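Sulfoquinovosidase (Escherichia coli, PDB 5AEG) hydrolyses sulfoquinovosyl diacylglycerides and simple sulfoquinovosides to sulfoquinovose, which the bacterium then degrades by sulfoglycolysis as a source of carbon and sulfur. Local coordinates at residues A[24-29]-A[226-230]; A[610-614]-A[666-672]. One frame throughout, in Å; residues are numbered along the deposited sequence.

Contact 1: residues A[24-29]-A[226-230]; sequences FQQRLI and FECAD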
# COMPACT_ATOMS: atom_id res chain seq x y z
N PHE A 24 -11.72 27.33 -6.83
CA PHE A 24 -10.74 27.34 -5.74
C PHE A 24 -9.39 27.46 -6.50
O PHE A 24 -9.06 26.61 -7.37
CB PHE A 24 -10.84 26.03 -4.93
CG PHE A 24 -9.71 25.80 -3.97
CD1 PHE A 24 -9.41 26.71 -3.01
CD2 PHE A 24 -8.94 24.62 -4.02
CE1 PHE A 24 -8.38 26.52 -2.12
CE2 PHE A 24 -7.92 24.42 -3.13
CZ PHE A 24 -7.62 25.38 -2.18
N GLN A 25 -8.68 28.57 -6.30
CA GLN A 25 -7.49 28.92 -7.12
C GLN A 25 -7.65 28.65 -8.55
O GLN A 25 -6.81 28.00 -9.19
CB GLN A 25 -6.28 28.24 -6.62
CG GLN A 25 -6.27 28.24 -5.14
CD GLN A 25 -4.92 28.34 -4.58
OE1 GLN A 25 -3.96 27.75 -5.08
NE2 GLN A 25 -4.82 29.13 -3.54
N GLN A 26 -8.80 29.06 -9.04
CA GLN A 26 -9.28 28.90 -10.43
C GLN A 26 -9.69 27.55 -10.91
O GLN A 26 -10.13 27.44 -12.05
CB GLN A 26 -8.33 29.50 -11.48
CG GLN A 26 -8.55 30.98 -11.59
CD GLN A 26 -7.26 31.65 -11.36
OE1 GLN A 26 -6.52 31.91 -12.32
NE2 GLN A 26 -6.91 31.84 -10.08
N ARG A 27 -9.59 26.51 -10.08
CA ARG A 27 -10.15 25.22 -10.51
C ARG A 27 -11.66 25.22 -10.18
O ARG A 27 -12.04 25.53 -9.08
CB ARG A 27 -9.51 24.12 -9.61
CG ARG A 27 -8.11 23.73 -9.95
CD ARG A 27 -7.05 24.77 -9.72
NE ARG A 27 -5.70 24.17 -9.71
CZ ARG A 27 -4.57 24.83 -9.40
NH1 ARG A 27 -4.59 26.11 -9.07
NH2 ARG A 27 -3.43 24.18 -9.36
N LEU A 28 -12.47 24.86 -11.13
CA LEU A 28 -13.87 24.71 -10.91
C LEU A 28 -14.07 23.40 -10.11
O LEU A 28 -13.78 22.35 -10.63
CB LEU A 28 -14.57 24.60 -12.25
CG LEU A 28 -16.09 24.37 -12.22
CD1 LEU A 28 -16.75 25.55 -11.50
CD2 LEU A 28 -16.73 24.14 -13.53
N ILE A 29 -14.53 23.51 -8.88
CA ILE A 29 -14.76 22.40 -7.91
C ILE A 29 -16.21 21.92 -7.86
O ILE A 29 -16.44 20.69 -7.96
CB ILE A 29 -14.24 22.76 -6.49
CG1 ILE A 29 -12.71 23.01 -6.45
CG2 ILE A 29 -14.50 21.66 -5.48
CD1 ILE A 29 -11.76 21.90 -6.93
N PHE A 226 -9.15 20.11 0.20
CA PHE A 226 -8.44 20.25 -1.08
C PHE A 226 -7.29 21.23 -0.93
O PHE A 226 -7.36 22.23 -0.10
CB PHE A 226 -9.31 20.77 -2.21
CG PHE A 226 -10.56 20.02 -2.47
CD1 PHE A 226 -11.61 20.05 -1.56
CD2 PHE A 226 -10.73 19.34 -3.66
CE1 PHE A 226 -12.77 19.41 -1.83
CE2 PHE A 226 -11.91 18.70 -3.95
CZ PHE A 226 -12.95 18.73 -3.01
N GLU A 227 -6.19 20.96 -1.63
CA GLU A 227 -5.14 22.00 -1.82
C GLU A 227 -4.69 21.89 -3.22
O GLU A 227 -4.69 20.80 -3.80
CB GLU A 227 -3.93 21.84 -0.98
CG GLU A 227 -3.93 22.41 0.36
CD GLU A 227 -2.60 22.28 1.08
OE1 GLU A 227 -2.33 21.19 1.64
OE2 GLU A 227 -1.88 23.31 1.21
N CYS A 228 -4.21 23.01 -3.77
CA CYS A 228 -3.63 23.08 -5.09
C CYS A 228 -2.13 23.35 -4.99
O CYS A 228 -1.60 23.69 -3.92
CB CYS A 228 -4.25 24.20 -5.93
SG CYS A 228 -6.02 24.12 -6.16
N ALA A 229 -1.45 23.15 -6.11
CA ALA A 229 -0.06 23.52 -6.23
C ALA A 229 0.34 23.70 -7.68
O ALA A 229 -0.38 23.32 -8.60
CB ALA A 229 0.86 22.55 -5.44
N ASP A 230 1.48 24.34 -7.86
CA ASP A 230 2.05 24.66 -9.15
C ASP A 230 2.73 23.52 -9.83
O ASP A 230 2.70 23.44 -11.10
CB ASP A 230 3.09 25.81 -9.03
CG ASP A 230 2.39 27.18 -8.82
OD1 ASP A 230 1.15 27.26 -9.13
OD2 ASP A 230 3.07 28.11 -8.32
O HOH W 1 -1.65 26.32 -8.03
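The apolar packing centres on Phe24, whose ring extends from a tight turn onto the end of strand 221-228. Its CE2 lies 3.6 Å from Cys228 SG and 4.0 Å from Phe226 CB, and the ring meets the backbone at Glu227 edge-on, CE2 to CA 3.9 Å. The cysteine sulfur sits obliquely to this ring, 4.3 Å from its centroid, a sulfur-aromatic contact. Further along, Ile29 sets CG2 over one face of Phe226, 4.1 Å from CZ. The turn itself is type I', Phe24 to Arg27, linking two strands as a β-hairpin: Phe24 N donates a hydrogen bond to Arg27 O (2.9 Å) and Arg27 N one to Phe24 O (2.8 Å), and Gln25 and Gln26 take the positive phi values this turn needs. The hairpin, part of a separate three-stranded antiparallel sheet, packs over the C-terminal end of strand 221-228, an inner strand of the large antiparallel sheet of the N-terminal, galactose mutarotase-like β-domain, where Leu103 of the adjacent strand also touches both phenylalanines. The polar side belongs to Arg27. Its NH1 donates to Gln25 O (2.9 Å), holding the guanidinium across the turn, while one face covers Cys228 CB, 3.5 Å from NH2. Water 1 accepts from Arg27 NH2 (3.1 Å) and donates to Asp230 OD1 (3.2 Å), so arginine and aspartate are joined through solvent; Arg27 NE is hydrogen-bonded to Gln191 O.

Contact 2: residues A[610-614]-A[666-672]; sequences GRDIL and SEWAALF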
# COMPACT_ATOMS: atom_id res chain seq x y z
N GLY A 610 14.49 7.71 -7.85
CA GLY A 610 14.98 9.09 -7.62
C GLY A 610 14.73 9.91 -8.90
O GLY A 610 13.86 9.59 -9.70
N ARG A 611 15.51 10.98 -9.06
CA ARG A 611 15.43 11.83 -10.25
C ARG A 611 16.04 11.28 -11.54
O ARG A 611 15.52 11.57 -12.64
CB ARG A 611 16.11 13.17 -9.91
CG ARG A 611 16.13 14.24 -10.99
CD ARG A 611 14.80 14.76 -11.41
NE ARG A 611 14.86 15.65 -12.63
CZ ARG A 611 14.73 15.21 -13.89
NH1 ARG A 611 14.53 13.86 -14.22
NH2 ARG A 611 14.78 16.11 -14.86
N ASP A 612 17.11 10.48 -11.44
CA ASP A 612 18.05 10.31 -12.57
C ASP A 612 18.08 8.91 -13.18
O ASP A 612 18.82 8.67 -14.14
CB ASP A 612 19.45 10.70 -12.07
CG ASP A 612 19.61 12.21 -11.78
OD1 ASP A 612 18.86 12.94 -12.36
OD2 ASP A 612 20.42 12.60 -10.93
N ILE A 613 17.32 7.94 -12.62
CA ILE A 613 17.31 6.60 -13.22
C ILE A 613 15.91 6.29 -13.68
O ILE A 613 14.93 6.52 -12.92
CB ILE A 613 17.73 5.54 -12.18
CG1 ILE A 613 19.17 5.77 -11.77
CG2 ILE A 613 17.56 4.13 -12.79
CD1 ILE A 613 19.70 4.90 -10.65
N LEU A 614 15.77 5.76 -14.88
CA LEU A 614 14.51 5.35 -15.40
C LEU A 614 14.52 3.83 -15.46
O LEU A 614 15.46 3.22 -16.04
CB LEU A 614 14.25 5.96 -16.76
CG LEU A 614 12.90 5.66 -17.49
CD1 LEU A 614 12.52 6.83 -18.38
CD2 LEU A 614 12.85 4.39 -18.26
N SER A 666 23.30 13.65 -14.82
CA SER A 666 23.20 13.51 -13.39
C SER A 666 24.54 13.77 -12.73
O SER A 666 25.60 13.31 -13.21
CB SER A 666 22.79 12.03 -13.05
OG SER A 666 22.82 11.88 -11.67
N GLU A 667 24.49 14.36 -11.57
CA GLU A 667 25.70 14.50 -10.77
C GLU A 667 26.20 13.19 -10.26
O GLU A 667 27.32 13.10 -9.86
CB GLU A 667 25.52 15.52 -9.65
CG GLU A 667 24.61 15.14 -8.49
CD GLU A 667 23.10 15.42 -8.74
OE1 GLU A 667 22.61 15.49 -9.91
OE2 GLU A 667 22.40 15.55 -7.71
N TRP A 668 25.37 12.14 -10.31
CA TRP A 668 25.75 10.76 -9.97
C TRP A 668 26.21 9.88 -11.16
O TRP A 668 26.36 8.63 -11.02
CB TRP A 668 24.48 10.06 -9.36
CG TRP A 668 24.02 10.69 -8.05
CD1 TRP A 668 22.96 11.59 -7.87
CD2 TRP A 668 24.52 10.40 -6.79
NE1 TRP A 668 22.83 11.89 -6.55
CE2 TRP A 668 23.78 11.17 -5.87
CE3 TRP A 668 25.54 9.58 -6.31
CZ2 TRP A 668 24.01 11.10 -4.55
CZ3 TRP A 668 25.77 9.55 -4.96
CH2 TRP A 668 25.00 10.28 -4.11
N ALA A 669 26.44 10.50 -12.32
CA ALA A 669 26.76 9.74 -13.52
C ALA A 669 27.97 8.85 -13.39
O ALA A 669 27.97 7.76 -13.94
CB ALA A 669 26.94 10.61 -14.75
N ALA A 670 29.00 9.28 -12.67
CA ALA A 670 30.15 8.41 -12.51
C ALA A 670 29.77 7.13 -11.70
O ALA A 670 30.19 6.05 -12.05
CB ALA A 670 31.29 9.11 -11.84
N LEU A 671 28.95 7.26 -10.66
CA LEU A 671 28.48 6.05 -9.89
C LEU A 671 27.72 5.13 -10.88
O LEU A 671 27.97 3.98 -10.94
CB LEU A 671 27.57 6.44 -8.73
CG LEU A 671 27.11 5.27 -7.84
CD1 LEU A 671 28.29 4.61 -7.15
CD2 LEU A 671 26.19 5.83 -6.84
N PHE A 672 26.84 5.68 -11.69
CA PHE A 672 26.02 4.87 -12.59
C PHE A 672 26.83 4.24 -13.70
O PHE A 672 26.56 3.12 -14.09
CB PHE A 672 24.84 5.64 -13.17
CG PHE A 672 23.94 6.31 -12.14
CD1 PHE A 672 23.76 5.76 -10.90
CD2 PHE A 672 23.31 7.52 -12.44
CE1 PHE A 672 22.94 6.36 -9.97
CE2 PHE A 672 22.46 8.12 -11.51
CZ PHE A 672 22.26 7.53 -10.30
O HOH W 2 20.32 15.25 -10.86
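Phe672 presents one ring face to Ile613, whose CD1 stands 4.0 Å from the ring centroid and 3.6 Å from CE1, a CH-pi contact. The edge of the ring meets Asp612, CE2 of Phe672 lying 4.0 Å from CB of Asp612. Beyond that apolar patch, Asp612 is tied to the turn that precedes the helix. Ser666 OG donates to Asp612 OD2 (2.6 Å) and accepts from Trp668 N (2.9 Å), an ST turn that leads into the helix, with Trp668 at its N-cap. Glu667 OE1 comes within 3.8 Å of Asp612 OD2 despite the like charge; water 2 donates to both oxygens, at 2.5 and 2.7 Å respectively, while Asp612 OD1 forms a salt bridge with Arg663. The short helix 669-673 packs beside strand 613-615 of the C-terminal antiparallel sheet, next to strand 660-663, with Tyr571 of helix 569-582 meeting both Trp668 and Phe672 edge-to-face.

Overall arrangement
Contacts 1 and 2 follow one another along the chain and never touch: their centres are 34 Å apart and their nearest atoms about 15 Å. Contact 1 belongs to the N-terminal β-domain and ties an early hairpin to a strand some 200 residues later; contact 2 lies in the C-terminal region and joins a strand to the last short helix. Between them in sequence comes the TIM barrel, which carries the nucleophile Asp405 and the probable proton donor Asp472. Each contact is centred 27 Å from the centre of the chain and lies away from the annotated catalytic, sugar-binding and calcium sites, so both are structural packing within the accessory β-domains.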